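Local coordinates for uncharacterized protein (Legionella longbeachae NSW150, PDB 4JZA), which probably removes the 3-phosphate of phosphatidylinositol 3-phosphate as a phosphoinositide phosphatase, and may thereby act on host lipid metabolism during infection, at residues P499-Q502 with E503-Q507; P728-D731 with G732-Q735; I751-E754 with K755-V759. One frame throughout, in Å; residues are numbered along the deposited sequence.

Contact 1: P499-Q502 with E503-Q507; sequences PGLQ and ELLDQ
Gln-502 reaches Asp-506 through two torsions. Its CG stands anti to the backbone N (chi1 -173°), and the chain then bends at chi2, which carries the amide forward along the helix. Asp-506 sits one turn on, with CG beside its own backbone N, which brings OD1 within reach of NE2 of Gln-502. NE2 of Gln-502 donates a hydrogen bond to OD1 of Asp-506 at 3.1 Å, with an N-H...O angle of 149°. OD1 lies close to the plane of the amide. The amide nitrogen, however, comes to OD1 from above the carboxylate plane. The two flat groups are turned 53° against each other.

The leucines form the apolar half of the contact. CG of Leu-501 lies 3.8 Å from CD1 of Leu-505, and these two side chains cross obliquely. Both are buried. Leu-501 also packs on Ile-538, Thr-541 and Ile-542 of helix 524-542, while Leu-505 touches Ala-491 and Lys-492 of helix 482-492.

Backbone bonds run beneath both pairs. Leu-505 N bonds to Leu-501 O at 3.0 Å, and Asp-506 N bonds to Gln-502 O at 2.9 Å. Leu-504 N makes a weaker bond to Leu-501 O. Gly-500 precedes this turn in a conformation of positive phi, which suits a residue without a side chain.

This is the first part of helix 501-513, with one apolar and one polar i to i+4 pair. The buried leucines join the helix to its neighbours. The amide-carboxylate bond, by contrast, is on the exposed side, where water can compete, and its contribution is probably modest.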
ATOM      1  N   PRO A 499      36.981  23.660   4.239  1.00 54.13           N
ATOM      2  CA  PRO A 499      36.625  24.948   3.665  1.00 52.86           C
ATOM      3  C   PRO A 499      35.124  25.072   3.506  1.00 53.13           C
ATOM      4  O   PRO A 499      34.514  24.152   3.021  1.00 57.32           O
ATOM      5  CB  PRO A 499      37.319  24.958   2.294  1.00 53.77           C
ATOM      6  CG  PRO A 499      38.197  23.742   2.242  1.00 57.42           C
ATOM      7  CD  PRO A 499      37.796  22.814   3.344  1.00 56.25           C
ATOM      8  N   GLY A 500      34.560  26.209   3.910  1.00 52.97           N
ATOM      9  CA  GLY A 500      33.165  26.552   3.715  1.00 49.75           C
ATOM     10  C   GLY A 500      32.276  26.209   4.902  1.00 50.29           C
ATOM     11  O   GLY A 500      31.075  26.605   4.969  1.00 49.81           O
ATOM     12  N   LEU A 501      32.824  25.471   5.850  1.00 47.43           N
ATOM     13  CA  LEU A 501      31.970  24.913   6.860  1.00 48.90           C
ATOM     14  C   LEU A 501      31.550  25.988   7.824  1.00 52.70           C
ATOM     15  O   LEU A 501      30.410  26.016   8.257  1.00 62.76           O
ATOM     16  CB  LEU A 501      32.658  23.781   7.591  1.00 50.11           C
ATOM     17  CG  LEU A 501      31.887  23.064   8.704  1.00 53.46           C
ATOM     18  CD1 LEU A 501      30.602  22.489   8.131  1.00 53.73           C
ATOM     19  CD2 LEU A 501      32.688  21.930   9.338  1.00 53.58           C
ATOM     20  N   GLN A 502      32.438  26.902   8.169  1.00 56.12           N
ATOM     21  CA  GLN A 502      32.173  27.751   9.347  1.00 57.40           C
ATOM     22  C   GLN A 502      30.917  28.583   9.153  1.00 54.72           C
ATOM     23  O   GLN A 502      30.084  28.636  10.037  1.00 53.81           O
ATOM     24  CB  GLN A 502      33.392  28.632   9.711  1.00 57.87           C
ATOM     25  CG  GLN A 502      33.257  29.421  11.012  1.00 55.14           C
ATOM     26  CD  GLN A 502      33.056  28.537  12.241  1.00 56.74           C
ATOM     27  OE1 GLN A 502      33.749  27.507  12.432  1.00 58.63           O
ATOM     28  NE2 GLN A 502      32.092  28.920  13.089  1.00 52.55           N
ATOM     29  N   GLU A 503      30.770  29.183   7.974  1.00 55.47           N
ATOM     30  CA  GLU A 503      29.594  29.999   7.672  1.00 53.58           C
ATOM     31  C   GLU A 503      28.293  29.177   7.738  1.00 54.99           C
ATOM     32  O   GLU A 503      27.245  29.739   8.051  1.00 60.00           O
ATOM     33  CB  GLU A 503      29.715  30.736   6.321  1.00 54.42           C
ATOM     34  CG  GLU A 503      29.856  29.891   5.047  1.00 58.52           C
ATOM     35  CD  GLU A 503      29.727  30.732   3.770  1.00 65.74           C
ATOM     36  OE1 GLU A 503      28.906  31.679   3.745  1.00 62.00           O
ATOM     37  OE2 GLU A 503      30.425  30.434   2.767  1.00 77.02           O
ATOM     38  N   LEU A 504      28.353  27.869   7.452  1.00 50.39           N
ATOM     39  CA  LEU A 504      27.193  27.030   7.618  1.00 46.77           C
ATOM     40  C   LEU A 504      26.936  26.789   9.091  1.00 47.27           C
ATOM     41  O   LEU A 504      25.803  26.818   9.522  1.00 47.06           O
ATOM     42  CB  LEU A 504      27.329  25.699   6.882  1.00 47.05           C
ATOM     43  CG  LEU A 504      27.379  25.711   5.351  1.00 46.48           C
ATOM     44  CD1 LEU A 504      27.857  24.367   4.858  1.00 46.86           C
ATOM     45  CD2 LEU A 504      26.048  25.997   4.753  1.00 48.12           C
ATOM     46  N   LEU A 505      27.964  26.550   9.882  1.00 51.42           N
ATOM     47  CA  LEU A 505      27.728  26.382  11.343  1.00 55.19           C
ATOM     48  C   LEU A 505      27.177  27.664  11.992  1.00 51.70           C
ATOM     49  O   LEU A 505      26.299  27.591  12.829  1.00 51.65           O
ATOM     50  CB  LEU A 505      28.973  25.877  12.095  1.00 53.64           C
ATOM     51  CG  LEU A 505      29.628  24.613  11.537  1.00 52.58           C
ATOM     52  CD1 LEU A 505      30.941  24.292  12.226  1.00 53.47           C
ATOM     53  CD2 LEU A 505      28.678  23.450  11.691  1.00 54.23           C
ATOM     54  N   ASP A 506      27.641  28.822  11.567  1.00 52.80           N
ATOM     55  CA  ASP A 506      27.138  30.072  12.132  1.00 59.91           C
ATOM     56  C   ASP A 506      25.647  30.194  11.832  1.00 62.70           C
ATOM     57  O   ASP A 506      24.825  30.439  12.720  1.00 64.43           O
ATOM     58  CB  ASP A 506      27.885  31.301  11.565  1.00 63.00           C
ATOM     59  CG  ASP A 506      29.363  31.354  11.988  1.00 66.36           C
ATOM     60  OD1 ASP A 506      29.677  30.872  13.097  1.00 67.35           O
ATOM     61  OD2 ASP A 506      30.208  31.846  11.196  1.00 63.97           O
ATOM     62  N   GLN A 507      25.311  30.018  10.559  1.00 63.30           N
ATOM     63  CA  GLN A 507      23.931  30.047  10.104  1.00 59.68           C
ATOM     64  C   GLN A 507      23.031  29.056  10.843  1.00 57.04           C
ATOM     65  O   GLN A 507      21.960  29.417  11.289  1.00 61.34           O
ATOM     66  CB  GLN A 507      23.878  29.792   8.595  1.00 58.90           C
ATOM     67  CG  GLN A 507      23.980  31.054   7.798  1.00 60.06           C
ATOM     68  CD  GLN A 507      22.988  32.105   8.325  1.00 64.49           C
ATOM     69  OE1 GLN A 507      23.349  33.259   8.504  1.00 64.70           O
ATOM     70  NE2 GLN A 507      21.742  31.704   8.594  1.00 67.53           N
TER

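Contact 2: P728-D731 with G732-Q735; sequences PTPD and GIKQ
Thr-729 and Pro-730 make the apolar contacts with the helix start that follows. The methyl CG2 of Thr-729 is anti to the backbone N, which directs it to the helix. There it lies 3.8 Å from CG2 of Ile-733 and equally near CG of Lys-734. The side chains of Thr-729 and Ile-733 cross at about a right angle. Pro-730 and Ile-733 instead lie side by side and point the same way, with CG of the proline 4.0 Å from CG1 of the isoleucine.

One side-chain hydrogen bond joins Gln-735 to Asp-731. NE2 of Gln-735 donates to OD2 of Asp-731 at 3.0 Å. It meets the oxygen from above the carboxylate plane, and the carboxylate and amide planes are 64° apart. NZ of Lys-734 stays 5.6 Å from OD1 of Asp-731, so these opposite charges make no direct contact.

The backbone bonds start the helix. Pro-730 holds the N-cap position, and its O accepts from Lys-734 N at 3.1 Å and weakly from Ile-733 N. Asp-731 O accepts from Gln-735 N at 2.8 Å.

The contact is thus the N-terminal turn of helix 731-740. Pro-730 and Ile-733 both rest on Tyr-778 of helix 772-782, and Ile-733 also touches Phe-708 in the loop after helix 676-702.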
ATOM      1  N   PRO A 728     -54.065 -14.265  -7.249  1.00 62.51           N
ATOM      2  CA  PRO A 728     -53.699 -15.564  -7.833  1.00 56.76           C
ATOM      3  C   PRO A 728     -52.207 -15.683  -8.257  1.00 52.27           C
ATOM      4  O   PRO A 728     -51.538 -16.662  -7.910  1.00 51.40           O
ATOM      5  CB  PRO A 728     -54.644 -15.673  -9.049  1.00 57.79           C
ATOM      6  CG  PRO A 728     -54.955 -14.255  -9.427  1.00 58.16           C
ATOM      7  CD  PRO A 728     -54.956 -13.477  -8.137  1.00 60.29           C
ATOM      8  N   THR A 729     -51.686 -14.711  -8.996  1.00 46.60           N
ATOM      9  CA  THR A 729     -50.354 -14.856  -9.551  1.00 44.46           C
ATOM     10  C   THR A 729     -49.298 -14.381  -8.554  1.00 42.81           C
ATOM     11  O   THR A 729     -49.400 -13.297  -8.051  1.00 46.64           O
ATOM     12  CB  THR A 729     -50.201 -14.033 -10.839  1.00 45.08           C
ATOM     13  OG1 THR A 729     -51.260 -14.323 -11.761  1.00 45.24           O
ATOM     14  CG2 THR A 729     -48.911 -14.370 -11.522  1.00 45.42           C
ATOM     15  N   PRO A 730     -48.259 -15.173  -8.285  1.00 40.93           N
ATOM     16  CA  PRO A 730     -47.156 -14.670  -7.461  1.00 40.05           C
ATOM     17  C   PRO A 730     -46.500 -13.402  -8.020  1.00 43.13           C
ATOM     18  O   PRO A 730     -46.343 -13.255  -9.252  1.00 47.55           O
ATOM     19  CB  PRO A 730     -46.128 -15.814  -7.469  1.00 39.73           C
ATOM     20  CG  PRO A 730     -46.764 -16.977  -8.119  1.00 39.86           C
ATOM     21  CD  PRO A 730     -48.008 -16.516  -8.834  1.00 41.49           C
ATOM     22  N   ASP A 731     -46.109 -12.494  -7.134  1.00 43.25           N
ATOM     23  CA  ASP A 731     -45.660 -11.174  -7.541  1.00 43.10           C
ATOM     24  C   ASP A 731     -44.429 -11.214  -8.438  1.00 41.78           C
ATOM     25  O   ASP A 731     -44.342 -10.409  -9.401  1.00 42.60           O
ATOM     26  CB  ASP A 731     -45.393 -10.286  -6.317  1.00 46.09           C
ATOM     27  CG  ASP A 731     -45.369  -8.769  -6.662  1.00 50.79           C
ATOM     28  OD1 ASP A 731     -46.470  -8.219  -7.036  1.00 51.28           O
ATOM     29  OD2 ASP A 731     -44.259  -8.156  -6.531  1.00 48.28           O
ATOM     30  N   GLY A 732     -43.503 -12.135  -8.139  1.00 36.88           N
ATOM     31  CA  GLY A 732     -42.340 -12.365  -8.993  1.00 35.33           C
ATOM     32  C   GLY A 732     -42.668 -12.644 -10.449  1.00 35.17           C
ATOM     33  O   GLY A 732     -42.058 -12.085 -11.367  1.00 32.44           O
ATOM     34  N   ILE A 733     -43.682 -13.459 -10.656  1.00 36.62           N
ATOM     35  CA  ILE A 733     -44.136 -13.760 -11.971  1.00 40.65           C
ATOM     36  C   ILE A 733     -44.801 -12.554 -12.626  1.00 43.80           C
ATOM     37  O   ILE A 733     -44.577 -12.320 -13.822  1.00 43.41           O
ATOM     38  CB  ILE A 733     -45.110 -14.927 -11.937  1.00 43.12           C
ATOM     39  CG1 ILE A 733     -44.470 -16.179 -11.352  1.00 42.82           C
ATOM     40  CG2 ILE A 733     -45.642 -15.221 -13.333  1.00 45.70           C
ATOM     41  CD1 ILE A 733     -43.316 -16.728 -12.159  1.00 45.31           C
ATOM     42  N   LYS A 734     -45.595 -11.791 -11.857  1.00 47.12           N
ATOM     43  CA  LYS A 734     -46.225 -10.560 -12.374  1.00 49.91           C
ATOM     44  C   LYS A 734     -45.157  -9.603 -12.842  1.00 49.92           C
ATOM     45  O   LYS A 734     -45.286  -8.973 -13.904  1.00 57.04           O
ATOM     46  CB  LYS A 734     -47.086  -9.856 -11.332  1.00 53.61           C
ATOM     47  CG  LYS A 734     -48.347 -10.612 -10.917  1.00 61.86           C
ATOM     48  CD  LYS A 734     -49.341  -9.758 -10.111  1.00 68.55           C
ATOM     49  CE  LYS A 734     -49.561  -8.373 -10.752  1.00 75.76           C
ATOM     50  NZ  LYS A 734     -50.877  -7.742 -10.418  1.00 78.71           N
ATOM     51  N   GLN A 735     -44.090  -9.516 -12.063  1.00 44.75           N
ATOM     52  CA  GLN A 735     -42.984  -8.673 -12.412  1.00 44.30           C
ATOM     53  C   GLN A 735     -42.232  -9.076 -13.653  1.00 45.34           C
ATOM     54  O   GLN A 735     -41.706  -8.211 -14.365  1.00 46.64           O
ATOM     55  CB  GLN A 735     -42.001  -8.648 -11.278  1.00 41.99           C
ATOM     56  CG  GLN A 735     -42.421  -7.654 -10.230  1.00 42.97           C
ATOM     57  CD  GLN A 735     -41.353  -7.475  -9.214  1.00 42.82           C
ATOM     58  OE1 GLN A 735     -40.212  -7.032  -9.534  1.00 47.56           O
ATOM     59  NE2 GLN A 735     -41.673  -7.838  -7.988  1.00 41.26           N
TER

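Contact 3: I751-E754 with K755-V759; sequences IRIE and KILQV
Ile-753 and Leu-757 form the closely packed side of this helix turn. CG2 of Ile-753 lies 3.8 Å from CD1 of Leu-757, and the two chains slant across each other. Leu-757 has CG anti to the carbonyl carbon, which lays its branch back over the preceding turn. Ile-756 is more loosely placed against Ile-753: their CD1 atoms are 4.4 Å apart. All three side chains are buried.

Four backbone bonds tie the residues i to i+4. Lys-755 N binds Ile-751 O at 2.9 Å, and Ile-756 N binds Arg-752 O at 2.8 Å. Leu-757 N and Gln-758 N continue the series to O of Ile-753 and O of Glu-754. Their N-H...O angles are all near 160°, as in a regular alpha helix.

The solvent side is looser. The chain of Lys-755 runs along O of Ile-751, and its CE comes no nearer than 4.5 Å to CG2 of Ile-751. Both of these residues are exposed. Glu-754 and Gln-758 make a second loose pair, though Glu-754 is buried. They lie side by side and point the same way, with the carboxylate and amide planes 86° apart. OE1 of Glu-754 is 4.1 Å from NE2 of Gln-758, too long for a hydrogen bond.

Polar ends also turn to the surroundings: NH1 of Arg-752 bonds to O of Ser-742, and OE1 of Glu-754 makes a long, weak ion pair with Arg-680. On helix 676-702, Ile-753 touches Cys-691 and Leu-757 touches Val-682. Ile-756 meets Ile-736 and Leu-739 of helix 731-740, and Leu-781 of helix 772-782 touches both Ile-756 and Leu-757.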
ATOM      1  N   ILE A 751     -30.026  -7.607 -21.033  1.00 54.61           N
ATOM      2  CA  ILE A 751     -30.478  -6.732 -19.944  1.00 57.74           C
ATOM      3  C   ILE A 751     -31.772  -7.290 -19.348  1.00 52.01           C
ATOM      4  O   ILE A 751     -31.977  -7.296 -18.140  1.00 49.72           O
ATOM      5  CB  ILE A 751     -30.734  -5.219 -20.327  1.00 67.59           C
ATOM      6  CG1 ILE A 751     -30.204  -4.793 -21.717  1.00 74.55           C
ATOM      7  CG2 ILE A 751     -30.163  -4.293 -19.250  1.00 69.67           C
ATOM      8  CD1 ILE A 751     -28.913  -3.988 -21.738  1.00 73.71           C
ATOM      9  N   ARG A 752     -32.667  -7.750 -20.201  1.00 52.58           N
ATOM     10  CA  ARG A 752     -33.915  -8.369 -19.732  1.00 50.78           C
ATOM     11  C   ARG A 752     -33.601  -9.547 -18.787  1.00 48.45           C
ATOM     12  O   ARG A 752     -34.212  -9.650 -17.725  1.00 43.97           O
ATOM     13  CB  ARG A 752     -34.777  -8.840 -20.898  1.00 55.36           C
ATOM     14  CG  ARG A 752     -35.267  -7.757 -21.857  1.00 61.61           C
ATOM     15  CD  ARG A 752     -36.289  -6.857 -21.191  1.00 71.55           C
ATOM     16  NE  ARG A 752     -36.702  -5.726 -22.036  1.00 79.28           N
ATOM     17  CZ  ARG A 752     -37.774  -5.706 -22.828  1.00 83.16           C
ATOM     18  NH1 ARG A 752     -38.572  -6.771 -22.922  1.00 87.07           N
ATOM     19  NH2 ARG A 752     -38.045  -4.620 -23.553  1.00 78.67           N
ATOM     20  N   ILE A 753     -32.619 -10.390 -19.150  1.00 44.96           N
ATOM     21  CA  ILE A 753     -32.276 -11.538 -18.326  1.00 44.18           C
ATOM     22  C   ILE A 753     -31.611 -11.053 -17.035  1.00 43.52           C
ATOM     23  O   ILE A 753     -31.865 -11.605 -15.990  1.00 40.45           O
ATOM     24  CB  ILE A 753     -31.476 -12.645 -19.101  1.00 45.83           C
ATOM     25  CG1 ILE A 753     -32.345 -13.814 -19.512  1.00 49.28           C
ATOM     26  CG2 ILE A 753     -30.499 -13.392 -18.218  1.00 46.17           C
ATOM     27  CD1 ILE A 753     -33.501 -13.474 -20.401  1.00 55.06           C
ATOM     28  N   GLU A 754     -30.773 -10.020 -17.115  1.00 47.35           N
ATOM     29  CA  GLU A 754     -30.179  -9.380 -15.923  1.00 49.82           C
ATOM     30  C   GLU A 754     -31.312  -9.032 -14.958  1.00 50.55           C
ATOM     31  O   GLU A 754     -31.287  -9.375 -13.766  1.00 48.06           O
ATOM     32  CB  GLU A 754     -29.373  -8.099 -16.294  1.00 51.33           C
ATOM     33  CG  GLU A 754     -28.834  -7.298 -15.105  1.00 53.62           C
ATOM     34  CD  GLU A 754     -28.075  -6.014 -15.474  1.00 56.76           C
ATOM     35  OE1 GLU A 754     -28.092  -5.047 -14.670  1.00 66.44           O
ATOM     36  OE2 GLU A 754     -27.439  -5.955 -16.543  1.00 55.98           O
ATOM     37  N   LYS A 755     -32.301  -8.345 -15.504  1.00 49.97           N
ATOM     38  CA  LYS A 755     -33.364  -7.812 -14.690  1.00 54.31           C
ATOM     39  C   LYS A 755     -34.263  -8.898 -14.150  1.00 49.44           C
ATOM     40  O   LYS A 755     -34.671  -8.835 -13.019  1.00 53.29           O
ATOM     41  CB  LYS A 755     -34.170  -6.778 -15.477  1.00 59.69           C
ATOM     42  CG  LYS A 755     -33.458  -5.434 -15.610  1.00 61.98           C
ATOM     43  CD  LYS A 755     -34.184  -4.594 -16.636  1.00 73.41           C
ATOM     44  CE  LYS A 755     -33.656  -3.180 -16.689  1.00 79.35           C
ATOM     45  NZ  LYS A 755     -34.778  -2.270 -17.064  1.00 84.28           N
ATOM     46  N   ILE A 756     -34.564  -9.891 -14.968  1.00 46.26           N
ATOM     47  CA  ILE A 756     -35.348 -11.003 -14.538  1.00 41.33           C
ATOM     48  C   ILE A 756     -34.665 -11.766 -13.438  1.00 41.24           C
ATOM     49  O   ILE A 756     -35.315 -12.242 -12.521  1.00 42.46           O
ATOM     50  CB  ILE A 756     -35.613 -11.931 -15.702  1.00 44.08           C
ATOM     51  CG1 ILE A 756     -36.648 -11.260 -16.639  1.00 45.71           C
ATOM     52  CG2 ILE A 756     -36.133 -13.287 -15.217  1.00 42.84           C
ATOM     53  CD1 ILE A 756     -36.816 -11.959 -17.982  1.00 42.86           C
ATOM     54  N   LEU A 757     -33.353 -11.904 -13.528  1.00 39.79           N
ATOM     55  CA  LEU A 757     -32.603 -12.539 -12.477  1.00 38.26           C
ATOM     56  C   LEU A 757     -32.528 -11.738 -11.165  1.00 39.18           C
ATOM     57  O   LEU A 757     -32.452 -12.328 -10.103  1.00 39.00           O
ATOM     58  CB  LEU A 757     -31.205 -12.807 -12.961  1.00 39.49           C
ATOM     59  CG  LEU A 757     -30.938 -13.874 -14.003  1.00 40.41           C
ATOM     60  CD1 LEU A 757     -29.532 -13.660 -14.550  1.00 40.22           C
ATOM     61  CD2 LEU A 757     -31.025 -15.255 -13.388  1.00 42.45           C
ATOM     62  N   GLN A 758     -32.516 -10.411 -11.241  1.00 42.49           N
ATOM     63  CA  GLN A 758     -32.741  -9.562 -10.064  1.00 44.60           C
ATOM     64  C   GLN A 758     -34.061  -9.942  -9.317  1.00 43.98           C
ATOM     65  O   GLN A 758     -34.080 -10.118  -8.084  1.00 38.81           O
ATOM     66  CB  GLN A 758     -32.824  -8.081 -10.452  1.00 49.76           C
ATOM     67  CG  GLN A 758     -31.526  -7.305 -10.286  1.00 59.91           C
ATOM     68  CD  GLN A 758     -31.412  -6.089 -11.217  1.00 65.42           C
ATOM     69  OE1 GLN A 758     -32.363  -5.665 -11.875  1.00 72.30           O
ATOM     70  NE2 GLN A 758     -30.241  -5.531 -11.265  1.00 72.92           N
ATOM     71  N   VAL A 759     -35.164 -10.042 -10.063  1.00 39.53           N
ATOM     72  CA  VAL A 759     -36.400 -10.477  -9.475  1.00 38.65           C
ATOM     73  C   VAL A 759     -36.284 -11.838  -8.770  1.00 38.10           C
ATOM     74  O   VAL A 759     -36.596 -11.955  -7.588  1.00 37.48           O
ATOM     75  CB  VAL A 759     -37.475 -10.609 -10.530  1.00 39.03           C
ATOM     76  CG1 VAL A 759     -38.724 -11.206  -9.895  1.00 37.92           C
ATOM     77  CG2 VAL A 759     -37.781  -9.231 -11.115  1.00 39.48           C
TER

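How the contacts relate
Contacts 2 and 3 belong together. Their centres are about 15 Å apart, both fall in the C-terminal domain, and they touch where Val-759 packs on Gly-732 and Gln-735. Contact 3 packs directly on helix 731-740, which contact 2 begins and which helix 748-761 follows in the chain. Helix 772-782 lies beside both. Contact 1 is remote, its centre about 88 Å from that of contact 2 and 77 Å from that of contact 3. Contacts 1 and 2 are helix starts, each with an amide-carboxylate bond toward solvent. Contact 1 adds a buried leucine pair, contact 2 a partly exposed apolar group around buried Ile-733. Contact 3, mid-helix, relies on buried aliphatic packing and backbone bonds.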